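Local coordinates for ABC transporter periplasmic peptide-binding protein (PDB 4QFL) that binds dipeptides, here seen with Ala-Phe, probably in the periplasm as the substrate-binding component of an ABC transporter, at residues A452-K457 with N461-E466; R335-P340 with S445-C450; T252-I257 with S274-R279; Y33-N38 with I53-N58; V118-S123 with E189-L194. All coordinates share one frame; numbering follows the deposited sequence.

Contact 1 (A452-K457 with N461-E466); sequences ATFSGK and NWCNPE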
# COMPACT_ATOMS: atom_id res chain seq x y z
N ALA A 452 -11.85 -6.90 4.64
CA ALA A 452 -10.62 -6.26 5.09
C ALA A 452 -10.39 -6.56 6.57
O ALA A 452 -9.27 -6.87 6.98
CB ALA A 452 -10.68 -4.74 4.85
N THR A 453 -11.46 -6.47 7.36
CA THR A 453 -11.39 -6.74 8.78
C THR A 453 -11.01 -8.18 9.05
O THR A 453 -10.19 -8.46 9.93
CB THR A 453 -12.73 -6.45 9.47
OG1 THR A 453 -13.12 -5.10 9.21
CG2 THR A 453 -12.60 -6.64 10.98
N PHE A 454 -11.59 -9.11 8.29
CA PHE A 454 -11.32 -10.53 8.47
C PHE A 454 -9.88 -10.90 8.09
O PHE A 454 -9.34 -11.91 8.54
CB PHE A 454 -12.33 -11.40 7.71
CG PHE A 454 -13.77 -11.13 8.09
CD1 PHE A 454 -14.08 -10.53 9.30
CD2 PHE A 454 -14.80 -11.45 7.22
CE1 PHE A 454 -15.40 -10.27 9.64
CE2 PHE A 454 -16.13 -11.19 7.56
CZ PHE A 454 -16.42 -10.60 8.77
N SER A 455 -9.26 -10.05 7.27
CA SER A 455 -7.87 -10.26 6.86
C SER A 455 -6.86 -9.60 7.79
O SER A 455 -5.66 -9.69 7.58
CB SER A 455 -7.67 -9.77 5.43
OG SER A 455 -8.57 -10.44 4.56
N GLY A 456 -7.35 -8.93 8.82
CA GLY A 456 -6.46 -8.27 9.76
C GLY A 456 -5.86 -7.01 9.18
O GLY A 456 -4.77 -6.59 9.60
N LYS A 457 -6.57 -6.38 8.25
CA LYS A 457 -6.04 -5.19 7.57
C LYS A 457 -6.86 -3.92 7.81
O LYS A 457 -6.59 -2.87 7.24
CB LYS A 457 -5.90 -5.46 6.07
CG LYS A 457 -4.78 -6.46 5.74
CD LYS A 457 -3.50 -6.13 6.51
CE LYS A 457 -2.28 -6.79 5.91
NZ LYS A 457 -1.10 -6.61 6.79
N ASN A 461 -10.93 -2.13 13.10
CA ASN A 461 -11.56 -3.35 13.56
C ASN A 461 -13.07 -3.19 13.44
O ASN A 461 -13.81 -3.45 14.38
CB ASN A 461 -11.18 -3.59 15.02
CG ASN A 461 -11.39 -5.03 15.45
OD1 ASN A 461 -11.62 -5.93 14.63
ND2 ASN A 461 -11.31 -5.26 16.76
N TRP A 462 -13.51 -2.76 12.27
CA TRP A 462 -14.88 -2.30 12.05
C TRP A 462 -15.55 -3.05 10.92
O TRP A 462 -15.27 -2.82 9.73
CB TRP A 462 -14.83 -0.80 11.73
CG TRP A 462 -16.12 -0.03 11.68
CD1 TRP A 462 -16.93 0.30 12.73
CD2 TRP A 462 -16.69 0.59 10.51
NE1 TRP A 462 -17.98 1.06 12.29
CE2 TRP A 462 -17.86 1.26 10.94
CE3 TRP A 462 -16.33 0.64 9.16
CZ2 TRP A 462 -18.67 1.97 10.05
CZ3 TRP A 462 -17.15 1.35 8.27
CH2 TRP A 462 -18.30 2.00 8.72
N CYS A 463 -16.44 -3.97 11.27
CA CYS A 463 -17.22 -4.66 10.26
C CYS A 463 -18.63 -4.09 10.26
O CYS A 463 -19.40 -4.31 11.20
CB CYS A 463 -17.24 -6.16 10.51
SG CYS A 463 -18.21 -7.08 9.31
N ASN A 464 -18.96 -3.35 9.21
CA ASN A 464 -20.28 -2.73 9.06
C ASN A 464 -20.86 -3.15 7.71
O ASN A 464 -20.53 -2.59 6.66
CB ASN A 464 -20.15 -1.20 9.16
CG ASN A 464 -21.50 -0.50 9.17
OD1 ASN A 464 -22.42 -0.89 8.46
ND2 ASN A 464 -21.62 0.54 9.98
N PRO A 465 -21.71 -4.19 7.73
CA PRO A 465 -22.24 -4.71 6.46
C PRO A 465 -23.02 -3.65 5.66
O PRO A 465 -23.07 -3.69 4.44
CB PRO A 465 -23.15 -5.85 6.91
CG PRO A 465 -22.55 -6.32 8.23
CD PRO A 465 -22.07 -5.04 8.88
N GLU A 466 -23.60 -2.69 6.36
CA GLU A 466 -24.32 -1.59 5.75
C GLU A 466 -23.37 -0.75 4.88
O GLU A 466 -23.70 -0.41 3.75
CB GLU A 466 -24.96 -0.75 6.84
CG GLU A 466 -26.17 -1.43 7.51
CD GLU A 466 -25.85 -2.67 8.37
OE1 GLU A 466 -26.66 -3.64 8.32
OE2 GLU A 466 -24.83 -2.69 9.11
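T453 OG1 faces W462 O across this contact at 3.2 Å, but its hydrogen bonds go to S449 O, to which it donates, and to N458 ND2, from which it accepts. Two groups thus grip one hydroxyl at the end of a short helix. With chi1 at -56°, OG1 lies beside the T453 backbone N, turned back along the helix to S449, while CG2 stands anti to that N and points to the N461 side chain, which crosses that of T453 at about a right angle. An alanine here would probably leave S449 O and the N458 amide without the hydroxyl they share and open a gap beside N461. Farther along, C463 SG extends anti to its own backbone N (chi1 179°), which carries it 4.0 Å from F454 CZ. The sulfur meets the ring obliquely, 5.0 Å from the F454 centroid to SG, as a sulfur-aromatic contact. The same atom is locked in a disulfide with C450, which restrains the sulfur beside the ring. The helix closes in a Schellman motif: K457 N reaches A452 O at 3.0 Å and G456 N reaches T453 O at 3.1 Å, and G456 takes the positive phi that glycine readily adopts. After the turn the chain passes to N464, whose OD1 caps F467 N at the start of helix 465-475. S455 and K457 touch helix 141-145, and W462 packs its ring on F467, so the loop between helices 450-454 and 465-475 lies against helix 141-145 on one part and F467 on another.

Contact 2 (R335-P340 with S445-C450); sequences RSILPP and SPLLSC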
# COMPACT_ATOMS: atom_id res chain seq x y z
N ARG A 335 -10.74 16.57 4.31
CA ARG A 335 -12.17 16.91 4.33
C ARG A 335 -13.06 15.67 4.11
O ARG A 335 -14.29 15.76 4.06
CB ARG A 335 -12.46 17.99 3.27
CG ARG A 335 -12.62 19.40 3.84
CD ARG A 335 -11.31 20.10 4.17
NE ARG A 335 -11.53 21.11 5.20
CZ ARG A 335 -10.67 22.07 5.54
NH1 ARG A 335 -9.51 22.18 4.92
NH2 ARG A 335 -10.99 22.93 6.50
N SER A 336 -12.41 14.52 3.98
CA SER A 336 -13.06 13.24 3.76
C SER A 336 -11.94 12.22 3.84
O SER A 336 -10.78 12.60 3.86
CB SER A 336 -13.68 13.21 2.37
OG SER A 336 -14.07 11.88 2.04
N ILE A 337 -12.27 10.93 3.89
CA ILE A 337 -11.20 9.94 3.80
C ILE A 337 -10.46 10.05 2.45
O ILE A 337 -9.25 9.81 2.35
CB ILE A 337 -11.70 8.48 4.07
CG1 ILE A 337 -10.50 7.54 4.21
CG2 ILE A 337 -12.64 7.99 2.97
CD1 ILE A 337 -10.83 6.13 4.59
N LEU A 338 -11.18 10.45 1.41
CA LEU A 338 -10.59 10.55 0.08
C LEU A 338 -9.84 11.85 -0.08
O LEU A 338 -10.33 12.90 0.33
CB LEU A 338 -11.69 10.47 -1.00
CG LEU A 338 -12.42 9.14 -1.13
CD1 LEU A 338 -13.41 9.15 -2.32
CD2 LEU A 338 -11.43 8.00 -1.25
N PRO A 339 -8.64 11.80 -0.69
CA PRO A 339 -7.89 13.02 -1.01
C PRO A 339 -8.65 13.79 -2.08
O PRO A 339 -9.40 13.18 -2.83
CB PRO A 339 -6.57 12.48 -1.56
CG PRO A 339 -6.88 11.09 -2.05
CD PRO A 339 -7.92 10.57 -1.10
N PRO A 340 -8.46 15.12 -2.14
CA PRO A 340 -9.24 15.96 -3.05
C PRO A 340 -8.96 15.67 -4.51
O PRO A 340 -9.72 16.13 -5.35
CB PRO A 340 -8.79 17.39 -2.69
CG PRO A 340 -7.46 17.21 -2.06
CD PRO A 340 -7.54 15.91 -1.31
N SER A 445 -12.47 -0.70 -0.01
CA SER A 445 -12.44 -2.15 0.12
C SER A 445 -11.21 -2.72 0.85
O SER A 445 -11.36 -3.61 1.68
CB SER A 445 -12.68 -2.82 -1.24
OG SER A 445 -14.06 -2.72 -1.58
N PRO A 446 -9.99 -2.20 0.58
CA PRO A 446 -8.83 -2.77 1.28
C PRO A 446 -8.65 -2.26 2.70
O PRO A 446 -7.69 -2.65 3.37
CB PRO A 446 -7.63 -2.29 0.45
CG PRO A 446 -8.20 -1.70 -0.81
CD PRO A 446 -9.60 -1.25 -0.47
N LEU A 447 -9.56 -1.40 3.17
CA LEU A 447 -9.34 -0.70 4.42
C LEU A 447 -10.42 -0.97 5.43
O LEU A 447 -10.15 -1.42 6.53
CB LEU A 447 -9.32 0.80 4.18
CG LEU A 447 -8.00 1.52 4.38
CD1 LEU A 447 -6.93 0.86 3.53
CD2 LEU A 447 -8.16 2.98 4.02
N LEU A 448 -11.65 -0.64 5.04
CA LEU A 448 -12.79 -0.62 5.96
C LEU A 448 -13.87 -1.70 5.76
O LEU A 448 -14.83 -1.76 6.53
CB LEU A 448 -13.45 0.77 5.92
CG LEU A 448 -12.66 1.89 6.60
CD1 LEU A 448 -13.35 3.22 6.41
CD2 LEU A 448 -12.46 1.60 8.07
N SER A 449 -13.71 -2.56 4.77
CA SER A 449 -14.72 -3.59 4.51
C SER A 449 -14.68 -4.72 5.53
O SER A 449 -13.74 -4.83 6.30
CB SER A 449 -14.55 -4.17 3.10
OG SER A 449 -13.28 -4.79 2.99
N CYS A 450 -15.71 -5.55 5.53
CA CYS A 450 -15.71 -6.73 6.40
C CYS A 450 -14.61 -7.71 6.02
O CYS A 450 -13.91 -8.21 6.89
CB CYS A 450 -17.08 -7.41 6.41
SG CYS A 450 -18.31 -6.48 7.38
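I337 reaches L447 and L448 with a single methyl: its CD1 lies 4.2 Å from L447 CD2 and 4.3 Å from L448 CD1. The isoleucine is fully stretched to do so, with CG1 anti to the backbone N (chi1 -169°) and CD1 continuing the extended line, while CG2 takes the crowded position between the backbone N and carbonyl carbon. L447 departs from a staggered chi1, at -112°, and slides past I337 in the opposite direction. L448 has a regular, extended side chain and presents one of its two terminal methyls. Polar bonds shape each backbone rather than bridge the two. S336 OG accepts from L338 N at 3.3 Å, an ST turn that sets the bend carrying I337, and donates to Q491 OE1. S449 OG donates to S445 O at 2.6 Å, in the carbonyl plane on a lone pair, and as N-cap it accepts from A452 N, so this hydroxyl joins a weakly bonded turn to the helix after it. I494 of helix 480-497 and L500 of strand 500-513 touch both I337 and L448. The L447 side chain comes within about 5 Å of the bound phenylalanine, so the leucine side of the contact lies close to the bound dipeptide. Methyls meeting methyls have no directional bond to fix their exact positions, and such a buried contact is held by dispersion and the exclusion of water.

Contact 3 (T252-I257 with S274-R279); sequences TRIAKI and SILAQR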
# COMPACT_ATOMS: atom_id res chain seq x y z
N THR A 252 19.22 8.88 9.89
CA THR A 252 20.37 8.15 9.38
C THR A 252 20.33 8.03 7.85
O THR A 252 21.37 8.05 7.19
CB THR A 252 20.45 6.74 10.01
OG1 THR A 252 20.50 6.86 11.43
CG2 THR A 252 21.70 6.00 9.54
N ARG A 253 19.13 7.91 7.29
CA ARG A 253 19.00 7.87 5.83
C ARG A 253 19.40 9.22 5.27
O ARG A 253 20.05 9.29 4.23
CB ARG A 253 17.59 7.49 5.41
CG ARG A 253 17.18 6.07 5.87
CD ARG A 253 16.01 5.52 5.05
NE ARG A 253 14.81 6.34 5.18
CZ ARG A 253 14.01 6.33 6.24
NH1 ARG A 253 14.27 5.54 7.26
NH2 ARG A 253 12.94 7.12 6.27
N ILE A 254 19.05 10.28 5.97
CA ILE A 254 19.50 11.62 5.60
C ILE A 254 21.02 11.69 5.67
O ILE A 254 21.68 12.13 4.73
CB ILE A 254 18.91 12.71 6.53
CG1 ILE A 254 17.39 12.70 6.46
CG2 ILE A 254 19.45 14.10 6.14
CD1 ILE A 254 16.85 13.18 5.17
N ALA A 255 21.58 11.25 6.80
CA ALA A 255 23.02 11.25 6.98
C ALA A 255 23.72 10.51 5.85
O ALA A 255 24.75 10.96 5.34
CB ALA A 255 23.37 10.64 8.32
N LYS A 256 23.16 9.37 5.44
CA LYS A 256 23.76 8.56 4.38
C LYS A 256 23.67 9.15 2.99
O LYS A 256 24.51 8.87 2.15
CB LYS A 256 23.19 7.15 4.38
CG LYS A 256 23.66 6.34 5.56
CD LYS A 256 23.04 4.96 5.57
CE LYS A 256 23.73 4.07 6.58
NZ LYS A 256 23.18 2.70 6.55
N ILE A 257 22.66 9.96 2.71
CA ILE A 257 22.68 10.62 1.41
C ILE A 257 23.71 11.75 1.43
O ILE A 257 24.39 12.00 0.44
CB ILE A 257 21.29 11.10 0.95
CG1 ILE A 257 21.31 11.42 -0.55
CG2 ILE A 257 20.83 12.31 1.75
CD1 ILE A 257 19.98 11.82 -1.08
N SER A 274 14.90 21.03 4.48
CA SER A 274 15.60 22.29 4.26
C SER A 274 17.11 22.10 4.10
O SER A 274 17.75 22.76 3.29
CB SER A 274 15.30 23.27 5.39
OG SER A 274 16.15 24.40 5.31
N ILE A 275 17.67 21.19 4.89
CA ILE A 275 19.08 20.85 4.74
C ILE A 275 19.36 20.36 3.32
O ILE A 275 20.26 20.86 2.65
CB ILE A 275 19.49 19.76 5.77
CG1 ILE A 275 19.56 20.36 7.18
CG2 ILE A 275 20.80 19.09 5.37
CD1 ILE A 275 18.18 20.56 7.83
N LEU A 276 18.57 19.38 2.87
CA LEU A 276 18.72 18.82 1.52
C LEU A 276 18.46 19.86 0.42
O LEU A 276 19.17 19.89 -0.58
CB LEU A 276 17.80 17.60 1.36
CG LEU A 276 17.92 16.51 2.45
CD1 LEU A 276 16.99 15.37 2.15
CD2 LEU A 276 19.34 16.01 2.60
N ALA A 277 17.45 20.72 0.61
CA ALA A 277 17.11 21.75 -0.38
C ALA A 277 18.26 22.74 -0.68
O ALA A 277 18.33 23.32 -1.77
CB ALA A 277 15.86 22.51 0.06
N GLN A 278 19.16 22.91 0.27
CA GLN A 278 20.29 23.81 0.07
C GLN A 278 21.45 23.17 -0.68
O GLN A 278 22.24 23.87 -1.31
CB GLN A 278 20.75 24.35 1.42
CG GLN A 278 19.65 25.14 2.13
CD GLN A 278 20.08 25.62 3.50
OE1 GLN A 278 21.23 26.03 3.70
NE2 GLN A 278 19.15 25.58 4.46
N ARG A 279 21.54 21.84 -0.63
CA ARG A 279 22.64 21.12 -1.28
C ARG A 279 22.50 21.09 -2.81
O ARG A 279 21.52 20.61 -3.35
CB ARG A 279 22.72 19.68 -0.75
CG ARG A 279 22.70 19.57 0.77
CD ARG A 279 24.01 20.07 1.39
NE ARG A 279 25.13 19.25 0.94
CZ ARG A 279 26.39 19.45 1.29
NH1 ARG A 279 26.71 20.44 2.12
NH2 ARG A 279 27.33 18.64 0.82
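Two short helices, 250-258 and 273-278, come together through I254, I257 and L276, with the CA atoms of I254 and L276 8.3 Å apart. L276 makes the close contacts from its side, dividing its two methyls. CD1 of L276 meets CD1 of I254 at 3.7 Å, while CD2 of L276 lies 4.0 Å from I254 CG2 and 4.1 Å from I257 CG2. The leucine methyl pair therefore fits against two isoleucines one helical turn apart, and the side chains cross obliquely. Both chi torsions of I254 sit near -60° (chi2 -70°), which folds CD1 round toward the leucine and leaves CG2, anti to the backbone N, as a second touching point. I257 is turned differently: its CG1 is the branch anti to the backbone N (chi1 -164°), and the branched methyl CG2 does the touching. Strand 264-266 lies between these helices in sequence and pairs in parallel with strand 30-35 and antiparallel with strand 500-513. The helical pair meets both of these strands: R253 and K256 touch C34 of strand 30-35, and A511 of strand 500-513 touches both I257 and L276. Polar groups work on another side of helix 250-258: R253 bonds through NE to A266 O and through NH2 to H267 O, and K256 NZ forms a salt bridge with D245. On the other segment R279 N bonds L276 O at 3.1 Å, while Q278 NE2 makes a weak bond to S274 OG on its exposed side.

Contact 4 (Y33-N38 with I53-N58); sequences YCAEAN and IDIIAN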
# COMPACT_ATOMS: atom_id res chain seq x y z
N TYR A 33 20.07 2.46 -2.68
CA TYR A 33 18.79 3.00 -2.25
C TYR A 33 18.67 2.78 -0.74
O TYR A 33 18.77 1.65 -0.26
CB TYR A 33 17.68 2.24 -2.99
CG TYR A 33 16.26 2.69 -2.74
CD1 TYR A 33 15.59 2.33 -1.56
CD2 TYR A 33 15.56 3.43 -3.68
CE1 TYR A 33 14.27 2.72 -1.34
CE2 TYR A 33 14.25 3.82 -3.47
CZ TYR A 33 13.61 3.46 -2.30
OH TYR A 33 12.30 3.85 -2.08
N CYS A 34 18.46 3.87 0.00
CA CYS A 34 18.26 3.79 1.45
C CYS A 34 16.81 3.53 1.77
O CYS A 34 15.97 4.42 1.62
CB CYS A 34 18.67 5.10 2.15
SG CYS A 34 20.31 5.07 2.94
N ALA A 35 16.53 2.31 2.22
CA ALA A 35 15.17 1.83 2.47
C ALA A 35 14.78 1.92 3.95
O ALA A 35 15.59 1.68 4.84
CB ALA A 35 15.04 0.40 1.99
N GLU A 36 13.52 2.24 4.20
CA GLU A 36 13.05 2.47 5.56
C GLU A 36 12.71 1.19 6.35
O GLU A 36 12.47 1.25 7.56
CB GLU A 36 11.87 3.46 5.57
CG GLU A 36 10.51 2.87 5.16
CD GLU A 36 10.26 2.90 3.67
OE1 GLU A 36 11.22 3.11 2.89
OE2 GLU A 36 9.09 2.72 3.27
N ALA A 37 12.68 0.04 5.70
CA ALA A 37 12.36 -1.20 6.41
C ALA A 37 12.79 -2.44 5.66
O ALA A 37 13.02 -2.42 4.46
CB ALA A 37 10.88 -1.27 6.73
N ASN A 38 12.91 -3.52 6.41
CA ASN A 38 13.21 -4.83 5.89
C ASN A 38 12.02 -5.34 5.06
O ASN A 38 10.87 -5.13 5.44
CB ASN A 38 13.48 -5.71 7.12
CG ASN A 38 14.01 -7.08 6.78
OD1 ASN A 38 13.39 -8.08 7.12
ND2 ASN A 38 15.17 -7.13 6.14
N ILE A 53 7.06 -3.59 -0.92
CA ILE A 53 6.73 -3.47 -2.34
C ILE A 53 7.66 -2.50 -3.07
O ILE A 53 8.02 -2.71 -4.23
CB ILE A 53 5.26 -3.03 -2.54
CG1 ILE A 53 4.30 -4.04 -1.90
CG2 ILE A 53 4.95 -2.86 -4.00
CD1 ILE A 53 4.51 -5.47 -2.38
N ASP A 54 8.07 -1.44 -2.38
CA ASP A 54 8.96 -0.45 -2.98
C ASP A 54 10.26 -1.13 -3.39
O ASP A 54 10.88 -0.72 -4.36
CB ASP A 54 9.23 0.71 -2.02
CG ASP A 54 8.17 1.80 -2.09
OD1 ASP A 54 7.30 1.73 -2.98
OD2 ASP A 54 8.20 2.73 -1.26
N ILE A 55 10.65 -2.16 -2.64
CA ILE A 55 11.88 -2.91 -2.95
C ILE A 55 11.71 -3.89 -4.11
O ILE A 55 12.50 -3.88 -5.05
CB ILE A 55 12.41 -3.68 -1.71
CG1 ILE A 55 12.74 -2.72 -0.58
CG2 ILE A 55 13.65 -4.50 -2.07
CD1 ILE A 55 13.11 -3.40 0.72
N ILE A 56 10.67 -4.72 -4.06
CA ILE A 56 10.60 -5.91 -4.91
C ILE A 56 9.74 -5.84 -6.17
O ILE A 56 10.06 -6.47 -7.17
CB ILE A 56 10.15 -7.15 -4.09
CG1 ILE A 56 8.71 -6.99 -3.61
CG2 ILE A 56 11.08 -7.39 -2.91
CD1 ILE A 56 8.17 -8.19 -2.83
N ALA A 57 8.65 -5.08 -6.14
CA ALA A 57 7.59 -5.22 -7.14
C ALA A 57 7.98 -4.81 -8.56
O ALA A 57 7.96 -5.62 -9.48
CB ALA A 57 6.36 -4.46 -6.70
N ASN A 58 8.35 -3.54 -8.74
CA ASN A 58 8.69 -3.03 -10.06
C ASN A 58 10.07 -3.45 -10.50
O ASN A 58 10.41 -3.32 -11.67
CB ASN A 58 8.60 -1.50 -10.11
CG ASN A 58 7.19 -1.00 -10.01
OD1 ASN A 58 6.85 -0.22 -9.12
ND2 ASN A 58 6.36 -1.45 -10.93
O HOH W 1 10.59 3.05 -0.07
O HOH W 2 7.02 2.82 1.19
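Y33, E36 and D54 share a water molecule. It accepts from Y33 OH at 2.8 Å, lying in the plane of the tyrosine ring at its edge, and gives its two protons to E36 OE1 at 3.0 Å and D54 OD2 at 2.7 Å. A second water lies 2.7 Å from D54 OD2 and near E36 OE2, though its protons cannot serve every acceptor nearby. Next to these polar groups, I55 is stretched (chi2 173°) so that its CD1 touches A37 O at 3.9 Å and A35 CB at 4.4 Å. The contact sets helix 50-60 against the end of strand 30-35, which pairs in parallel with strands 241-246 and 264-266, and against the loop that follows the strand. Two carboxylates stand near each other here, E36 OE2 and D54 OD2 being 4.6 Å apart, and their repulsion is probably eased by the waters between them and by a salt bridge from E36 OE2 to R383 NH1. S51 OG also bonds E36 OE2, and I527 N holds D54 OD1, which probably limits the rotation of both carboxylates. R383 lines the phenylalanine pocket, as does G50 at the start of helix 50-60.

Contact 5 (V118-S123 with E189-L194); sequences VIFTFS and EYAMAL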
# COMPACT_ATOMS: atom_id res chain seq x y z
N VAL A 118 0.26 -17.45 -15.79
CA VAL A 118 -0.83 -16.60 -15.36
C VAL A 118 -1.81 -17.41 -14.53
O VAL A 118 -2.21 -16.99 -13.44
CB VAL A 118 -1.54 -15.98 -16.57
CG1 VAL A 118 -2.76 -15.17 -16.13
CG2 VAL A 118 -0.57 -15.10 -17.35
N ILE A 119 -2.18 -18.57 -15.05
CA ILE A 119 -3.12 -19.43 -14.35
C ILE A 119 -2.55 -19.86 -13.01
O ILE A 119 -3.27 -19.87 -12.01
CB ILE A 119 -3.54 -20.63 -15.21
CG1 ILE A 119 -4.12 -20.12 -16.54
CG2 ILE A 119 -4.57 -21.45 -14.49
CD1 ILE A 119 -4.14 -21.14 -17.66
N PHE A 120 -1.26 -20.18 -12.96
CA PHE A 120 -0.66 -20.57 -11.69
C PHE A 120 -0.60 -19.43 -10.69
O PHE A 120 -1.00 -19.58 -9.53
CB PHE A 120 0.75 -21.10 -11.86
CG PHE A 120 1.49 -21.19 -10.55
CD1 PHE A 120 1.27 -22.27 -9.69
CD2 PHE A 120 2.35 -20.18 -10.15
CE1 PHE A 120 1.93 -22.35 -8.47
CE2 PHE A 120 3.02 -20.25 -8.93
CZ PHE A 120 2.81 -21.34 -8.08
N THR A 121 -0.05 -18.31 -11.12
CA THR A 121 0.11 -17.14 -10.27
C THR A 121 -1.20 -16.73 -9.61
O THR A 121 -1.26 -16.47 -8.39
CB THR A 121 0.64 -15.95 -11.08
OG1 THR A 121 1.92 -16.27 -11.62
CG2 THR A 121 0.75 -14.71 -10.18
N PHE A 122 -2.25 -16.66 -10.42
CA PHE A 122 -3.52 -16.15 -9.91
C PHE A 122 -4.43 -17.21 -9.30
O PHE A 122 -5.20 -16.90 -8.38
CB PHE A 122 -4.20 -15.23 -10.94
CG PHE A 122 -3.41 -13.97 -11.20
CD1 PHE A 122 -3.43 -12.93 -10.29
CD2 PHE A 122 -2.59 -13.87 -12.31
CE1 PHE A 122 -2.68 -11.81 -10.49
CE2 PHE A 122 -1.83 -12.74 -12.52
CZ PHE A 122 -1.87 -11.71 -11.60
N SER A 123 -4.33 -18.46 -9.75
CA SER A 123 -5.07 -19.51 -9.08
C SER A 123 -4.46 -19.80 -7.71
O SER A 123 -5.15 -20.31 -6.84
CB SER A 123 -5.16 -20.78 -9.93
OG SER A 123 -3.90 -21.43 -10.02
N GLU A 189 7.17 -22.76 -13.72
CA GLU A 189 8.24 -23.74 -13.82
C GLU A 189 9.08 -23.77 -12.54
O GLU A 189 9.40 -24.83 -12.02
CB GLU A 189 9.12 -23.50 -15.04
CG GLU A 189 10.23 -24.55 -15.16
CD GLU A 189 11.06 -24.39 -16.41
OE1 GLU A 189 11.00 -23.30 -17.02
OE2 GLU A 189 11.77 -25.35 -16.79
N TYR A 190 9.44 -22.59 -12.04
CA TYR A 190 10.18 -22.50 -10.79
C TYR A 190 9.37 -23.15 -9.69
O TYR A 190 9.86 -24.01 -8.96
CB TYR A 190 10.46 -21.03 -10.46
CG TYR A 190 11.28 -20.79 -9.20
CD1 TYR A 190 12.38 -21.58 -8.88
CD2 TYR A 190 10.97 -19.74 -8.36
CE1 TYR A 190 13.12 -21.35 -7.74
CE2 TYR A 190 11.70 -19.49 -7.22
CZ TYR A 190 12.78 -20.30 -6.92
OH TYR A 190 13.52 -20.05 -5.78
N ALA A 191 8.10 -22.77 -9.60
CA ALA A 191 7.23 -23.29 -8.54
C ALA A 191 7.10 -24.81 -8.58
O ALA A 191 7.13 -25.46 -7.55
CB ALA A 191 5.86 -22.65 -8.62
N MET A 192 6.95 -25.37 -9.78
CA MET A 192 6.82 -26.81 -9.95
C MET A 192 8.14 -27.53 -9.69
O MET A 192 8.16 -28.67 -9.21
CB MET A 192 6.31 -27.13 -11.36
CG MET A 192 4.85 -26.76 -11.58
SD MET A 192 3.84 -27.19 -10.15
CE MET A 192 3.59 -25.59 -9.40
N ALA A 193 9.24 -26.86 -9.98
CA ALA A 193 10.58 -27.37 -9.69
C ALA A 193 10.83 -27.50 -8.19
O ALA A 193 11.24 -28.55 -7.70
CB ALA A 193 11.62 -26.46 -10.31
N LEU A 194 10.58 -26.42 -7.46
CA LEU A 194 10.73 -26.43 -6.01
C LEU A 194 9.84 -27.47 -5.35
O LEU A 194 10.25 -28.16 -4.42
CB LEU A 194 10.43 -25.04 -5.45
CG LEU A 194 11.42 -23.93 -5.78
CD1 LEU A 194 10.97 -22.64 -5.13
CD2 LEU A 194 12.80 -24.30 -5.29
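A chi1 of 166° swings the F120 ring away from its own backbone N and toward A191, while M192 bends at both chi2 (-41°) and chi3 to curl its terminal methyl back to the same ring. A191 CB is 3.4 Å from F120 CZ and 3.7 Å from F120 CE2, a tight meeting at the far end of the phenyl. M192 CE comes in 3.8 Å from F120 CE1, and both methyls approach obliquely. The two longer side chains slide past each other in opposite directions, and both methyls lie on the same side of the ring plane, A191 CB by CZ and M192 CE by CE1. Replacing F120 by an alanine would probably open a gap beside A191 and leave the M192 methyl free to turn. Helix 115-126 rests on the antiparallel sheet of strands 79-84, 90-95, 162-167 and 152-159, where V118 and I119 touch V163, F165 and I155, and helix 188-196 packs against helix 115-126 through F120. Y132 joins the layer: its ring meets that of F120 with the planes nearly at right angles, and its hydroxyl bonds A191 O. T121 OG1 accepts from L186 N, just before helix 188-196, and donates to D117 O in its own helix. Within the first helix, I119 O takes two bonds from S123, the backbone N at 2.9 Å and OG at 2.6 Å; they arrive from opposite faces of the carbonyl plane, OG being tilted 29° from it. S123 OG in turn bonds N130 ND2.

Overall arrangement
From the N terminus the contacts close in series, 4, 5, 3, 2 and then 1; none nests in or crosses another. Contact 4 closes a short loop from strand 30-35 to helix 50-60. Contact 5 closes a longer one that includes strands 152-159 and 162-167 of the four-stranded sheet, its centre about 24 Å from that of contact 4. Contact 3 spans strand 264-266; there R253 and K256 pack on C34 of contact 4, and the C34-C262 disulfide joins contact 4 to the loop that contact 3 closes. Contact 2 encloses about a hundred residues, and contact 1 follows, bound to it by the C450-C463 disulfide. Contacts 2 and 4 lie on opposite sides of the chain's centre, each near the bound dipeptide.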